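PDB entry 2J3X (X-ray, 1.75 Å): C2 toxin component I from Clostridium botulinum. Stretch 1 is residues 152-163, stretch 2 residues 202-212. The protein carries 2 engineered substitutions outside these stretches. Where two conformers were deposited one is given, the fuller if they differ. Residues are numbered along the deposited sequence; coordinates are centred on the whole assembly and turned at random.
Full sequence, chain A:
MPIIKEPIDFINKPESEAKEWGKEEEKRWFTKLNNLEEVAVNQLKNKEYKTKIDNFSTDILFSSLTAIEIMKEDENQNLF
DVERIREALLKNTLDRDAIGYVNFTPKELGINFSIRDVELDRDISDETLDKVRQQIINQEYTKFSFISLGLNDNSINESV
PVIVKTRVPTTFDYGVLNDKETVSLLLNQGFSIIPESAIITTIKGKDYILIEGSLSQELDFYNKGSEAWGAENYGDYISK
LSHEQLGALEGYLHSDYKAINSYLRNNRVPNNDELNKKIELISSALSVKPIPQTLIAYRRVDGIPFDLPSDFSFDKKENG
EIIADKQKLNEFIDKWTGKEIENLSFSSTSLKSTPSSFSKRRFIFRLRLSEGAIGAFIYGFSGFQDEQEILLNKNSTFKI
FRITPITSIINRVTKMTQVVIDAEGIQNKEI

Stretch 1 (152-163) NDNSINESVPVI
Stretch 2, residues 202-212: TIKGKDYILIE

The two stretches meet as neighboring parallel β-strands at one end, extended by an apolar cluster around the Y208 ring and closed by a salt bridge. After N152, stretch 1 forms a 3-10 segment (153-155), passes through a type I turn from N157 to V160, where V160 N bonds to N157 O at 2.9 Å, and enters its strand at V162. Stretch 2 is a hairpin: a type I' turn from I203 to K206, with K204 (44/46) and G205 (76/7) at positive phi, leads into strand 206-212.

V162 pairs with I209 and I163 with L210, their CA atoms 4.7 and 4.8 Å apart. Three backbone hydrogen bonds alternate between the strands, as parallel geometry requires: I209 N to P161 O (2.9 Å), I163 N to I209 O (2.9 Å) and I211 N to I163 O (2.8 Å). V162 (phi/psi -122/151) and I163 (-131/129) have β-strand backbone angles. CA-H...O contacts, such as V162 CA to I209 O at 3.2 Å, supplement the ladder.

V162 (m) and I209 (m, t) share one face of the sheet, and I163 and L210 (t, p) the other, where I163 CG2 lies 3.7 Å from L210 CD1. I163 (m, t) also places CD1 over the face of the Y208 ring, 3.9 Å from its centroid in a CH-pi contact, and 3.6 Å from I203 CD1. Y208 (chi1 -59°, chi2 87°) presents its edge to V160 O, 3.4 Å from CE2. I156 (m, t) completes the apolar cluster, its CG2 3.7 Å from Y208 CE2 and its CD1 3.9 Å from I203 CD1 (I203 also m, t).

Beyond the ring, E158 (p, t, chi3 13°) reaches K206 (chi1 -59°, chi2 -145°, chi3 164°, chi4 63°), where opposite charges form a salt bridge of 2.8 Å between OE1 of E158 and NZ of K206.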

# COMPACT_ATOMS: atom_id res chain seq x y z
N ASN A 152 -18.75 4.89 16.84
CA ASN A 152 -19.23 4.16 18.01
C ASN A 152 -19.37 2.67 17.72
O ASN A 152 -19.05 2.22 16.59
CB ASN A 152 -20.54 4.76 18.58
CG ASN A 152 -21.72 4.65 17.62
OD1 ASN A 152 -21.79 3.72 16.82
ND2 ASN A 152 -22.64 5.62 17.68
N ASP A 153 -19.84 1.90 18.72
CA ASP A 153 -19.77 0.43 18.52
C ASP A 153 -20.76 -0.08 17.48
O ASP A 153 -20.69 -1.26 17.09
CB ASP A 153 -19.92 -0.36 19.83
CG ASP A 153 -18.75 -0.22 20.75
OD1 ASP A 153 -17.80 0.55 20.49
OD2 ASP A 153 -18.81 -0.91 21.79
N ASN A 154 -21.70 0.77 17.03
CA ASN A 154 -22.57 0.38 15.92
C ASN A 154 -21.78 0.12 14.65
O ASN A 154 -22.28 -0.55 13.72
CB ASN A 154 -23.67 1.43 15.67
CG ASN A 154 -24.75 1.39 16.72
OD1 ASN A 154 -24.78 0.48 17.55
ND2 ASN A 154 -25.61 2.39 16.72
N SER A 155 -20.55 0.64 14.60
CA SER A 155 -19.69 0.46 13.46
C SER A 155 -19.03 -0.91 13.44
O SER A 155 -18.54 -1.29 12.40
CB SER A 155 -18.61 1.54 13.39
OG SER A 155 -19.22 2.78 13.03
N ILE A 156 -19.03 -1.62 14.57
CA ILE A 156 -18.38 -2.94 14.63
C ILE A 156 -19.23 -3.98 13.92
O ILE A 156 -20.40 -4.15 14.27
CB ILE A 156 -18.11 -3.33 16.07
CG1 ILE A 156 -17.17 -2.33 16.72
CG2 ILE A 156 -17.56 -4.79 16.16
CD1 ILE A 156 -17.12 -2.48 18.24
N ASN A 157 -18.67 -4.63 12.89
CA ASN A 157 -19.29 -5.78 12.24
C ASN A 157 -19.01 -7.01 13.10
O ASN A 157 -17.85 -7.43 13.21
CB ASN A 157 -18.65 -5.95 10.86
CG ASN A 157 -19.28 -7.09 10.05
OD1 ASN A 157 -19.88 -8.02 10.60
ND2 ASN A 157 -19.15 -6.99 8.72
N GLU A 158 -20.04 -7.60 13.72
CA GLU A 158 -19.85 -8.70 14.66
C GLU A 158 -19.19 -9.91 14.00
O GLU A 158 -18.55 -10.73 14.66
CB GLU A 158 -21.19 -9.13 15.30
CG GLU A 158 -22.17 -9.86 14.36
CD GLU A 158 -23.47 -10.27 15.05
OE1 GLU A 158 -23.74 -9.79 16.16
OE2 GLU A 158 -24.25 -11.08 14.47
N SER A 159 -19.33 -10.00 12.67
CA SER A 159 -18.75 -11.14 11.98
C SER A 159 -17.23 -11.02 11.76
O SER A 159 -16.60 -12.00 11.33
CB SER A 159 -19.46 -11.39 10.64
OG SER A 159 -19.03 -10.42 9.67
N VAL A 160 -16.66 -9.82 12.00
CA VAL A 160 -15.23 -9.54 11.74
C VAL A 160 -14.57 -9.58 13.12
O VAL A 160 -14.95 -8.81 13.99
CB VAL A 160 -15.06 -8.17 11.07
CG1 VAL A 160 -13.55 -7.81 10.93
CG2 VAL A 160 -15.76 -8.15 9.65
N PRO A 161 -13.66 -10.55 13.36
CA PRO A 161 -13.17 -10.85 14.71
C PRO A 161 -12.04 -9.94 15.21
O PRO A 161 -11.51 -10.20 16.27
CB PRO A 161 -12.70 -12.29 14.59
CG PRO A 161 -12.19 -12.37 13.16
CD PRO A 161 -13.21 -11.60 12.38
N VAL A 162 -11.68 -8.92 14.43
CA VAL A 162 -10.73 -7.89 14.92
C VAL A 162 -11.37 -6.52 14.86
O VAL A 162 -12.23 -6.23 14.00
CB VAL A 162 -9.39 -7.88 14.12
CG1 VAL A 162 -8.81 -9.31 14.12
CG2 VAL A 162 -9.61 -7.32 12.71
N ILE A 163 -10.93 -5.65 15.77
CA ILE A 163 -11.41 -4.25 15.84
C ILE A 163 -10.12 -3.44 15.91
O ILE A 163 -9.27 -3.75 16.70
CB ILE A 163 -12.28 -3.99 17.09
CG1 ILE A 163 -13.62 -4.76 17.03
CG2 ILE A 163 -12.65 -2.51 17.21
CD1 ILE A 163 -14.22 -4.87 18.40
N THR A 202 -14.43 -8.70 24.98
CA THR A 202 -15.80 -9.17 24.77
C THR A 202 -16.72 -7.95 24.73
O THR A 202 -16.68 -7.09 25.62
CB THR A 202 -16.21 -10.15 25.91
OG1 THR A 202 -15.22 -11.19 26.02
CG2 THR A 202 -17.57 -10.74 25.69
N ILE A 203 -17.51 -7.85 23.68
CA ILE A 203 -18.40 -6.73 23.51
C ILE A 203 -19.74 -7.30 23.14
O ILE A 203 -19.84 -8.06 22.18
CB ILE A 203 -17.94 -5.78 22.36
CG1 ILE A 203 -16.60 -5.11 22.69
CG2 ILE A 203 -19.03 -4.73 22.07
CD1 ILE A 203 -15.93 -4.35 21.49
N LYS A 204 -20.79 -6.93 23.89
CA LYS A 204 -22.15 -7.49 23.70
C LYS A 204 -22.09 -9.02 23.50
O LYS A 204 -22.73 -9.57 22.58
CB LYS A 204 -22.91 -6.83 22.52
CG LYS A 204 -23.29 -5.32 22.69
CD LYS A 204 -24.24 -4.87 21.54
CE LYS A 204 -25.75 -5.12 21.86
NZ LYS A 204 -26.71 -4.79 20.70
N GLY A 205 -21.31 -9.68 24.35
CA GLY A 205 -21.28 -11.13 24.40
C GLY A 205 -20.51 -11.78 23.25
O GLY A 205 -20.53 -13.01 23.10
N LYS A 206 -19.83 -10.96 22.43
CA LYS A 206 -18.98 -11.53 21.36
C LYS A 206 -17.50 -11.23 21.60
O LYS A 206 -17.19 -10.18 22.12
CB LYS A 206 -19.46 -11.00 20.00
CG LYS A 206 -20.95 -11.36 19.72
CD LYS A 206 -21.16 -11.64 18.24
CE LYS A 206 -22.48 -12.37 17.98
NZ LYS A 206 -23.64 -11.50 18.40
N ASP A 207 -16.58 -12.13 21.20
CA ASP A 207 -15.13 -11.91 21.38
C ASP A 207 -14.38 -11.41 20.15
O ASP A 207 -14.68 -11.82 19.00
CB ASP A 207 -14.45 -13.16 21.85
CG ASP A 207 -14.89 -13.53 23.27
OD1 ASP A 207 -16.00 -13.13 23.67
OD2 ASP A 207 -14.15 -14.19 23.96
N TYR A 208 -13.40 -10.53 20.42
CA TYR A 208 -12.66 -9.83 19.36
C TYR A 208 -11.24 -9.65 19.80
O TYR A 208 -10.93 -9.52 21.00
CB TYR A 208 -13.22 -8.41 19.12
CG TYR A 208 -14.65 -8.36 18.74
CD1 TYR A 208 -15.67 -8.33 19.71
CD2 TYR A 208 -15.03 -8.29 17.37
CE1 TYR A 208 -17.04 -8.26 19.31
CE2 TYR A 208 -16.39 -8.20 16.99
CZ TYR A 208 -17.37 -8.20 17.95
OH TYR A 208 -18.72 -8.11 17.60
N ILE A 209 -10.33 -9.62 18.84
CA ILE A 209 -9.03 -9.04 19.15
C ILE A 209 -9.15 -7.52 18.91
O ILE A 209 -9.45 -7.07 17.79
CB ILE A 209 -7.90 -9.63 18.28
CG1 ILE A 209 -7.67 -11.11 18.68
CG2 ILE A 209 -6.56 -8.84 18.51
CD1 ILE A 209 -6.60 -11.84 17.81
N LEU A 210 -8.93 -6.74 19.98
CA LEU A 210 -8.99 -5.26 19.92
C LEU A 210 -7.55 -4.82 19.76
O LEU A 210 -6.69 -5.06 20.61
CB LEU A 210 -9.59 -4.70 21.21
CG LEU A 210 -9.60 -3.17 21.33
CD1 LEU A 210 -10.51 -2.51 20.23
CD2 LEU A 210 -10.09 -2.84 22.78
N ILE A 211 -7.31 -4.14 18.65
CA ILE A 211 -5.98 -3.67 18.30
C ILE A 211 -5.96 -2.17 18.44
O ILE A 211 -6.84 -1.48 17.87
CB ILE A 211 -5.64 -4.04 16.83
CG1 ILE A 211 -5.65 -5.56 16.65
CG2 ILE A 211 -4.30 -3.33 16.38
CD1 ILE A 211 -5.82 -5.98 15.18
N GLU A 212 -4.99 -1.66 19.19
CA GLU A 212 -4.74 -0.21 19.21
C GLU A 212 -3.69 0.07 18.14
O GLU A 212 -2.58 -0.47 18.18
CB GLU A 212 -4.15 0.24 20.55
CG GLU A 212 -5.00 -0.10 21.76
CD GLU A 212 -6.39 0.55 21.76
OE1 GLU A 212 -6.56 1.65 21.14
OE2 GLU A 212 -7.30 -0.04 22.41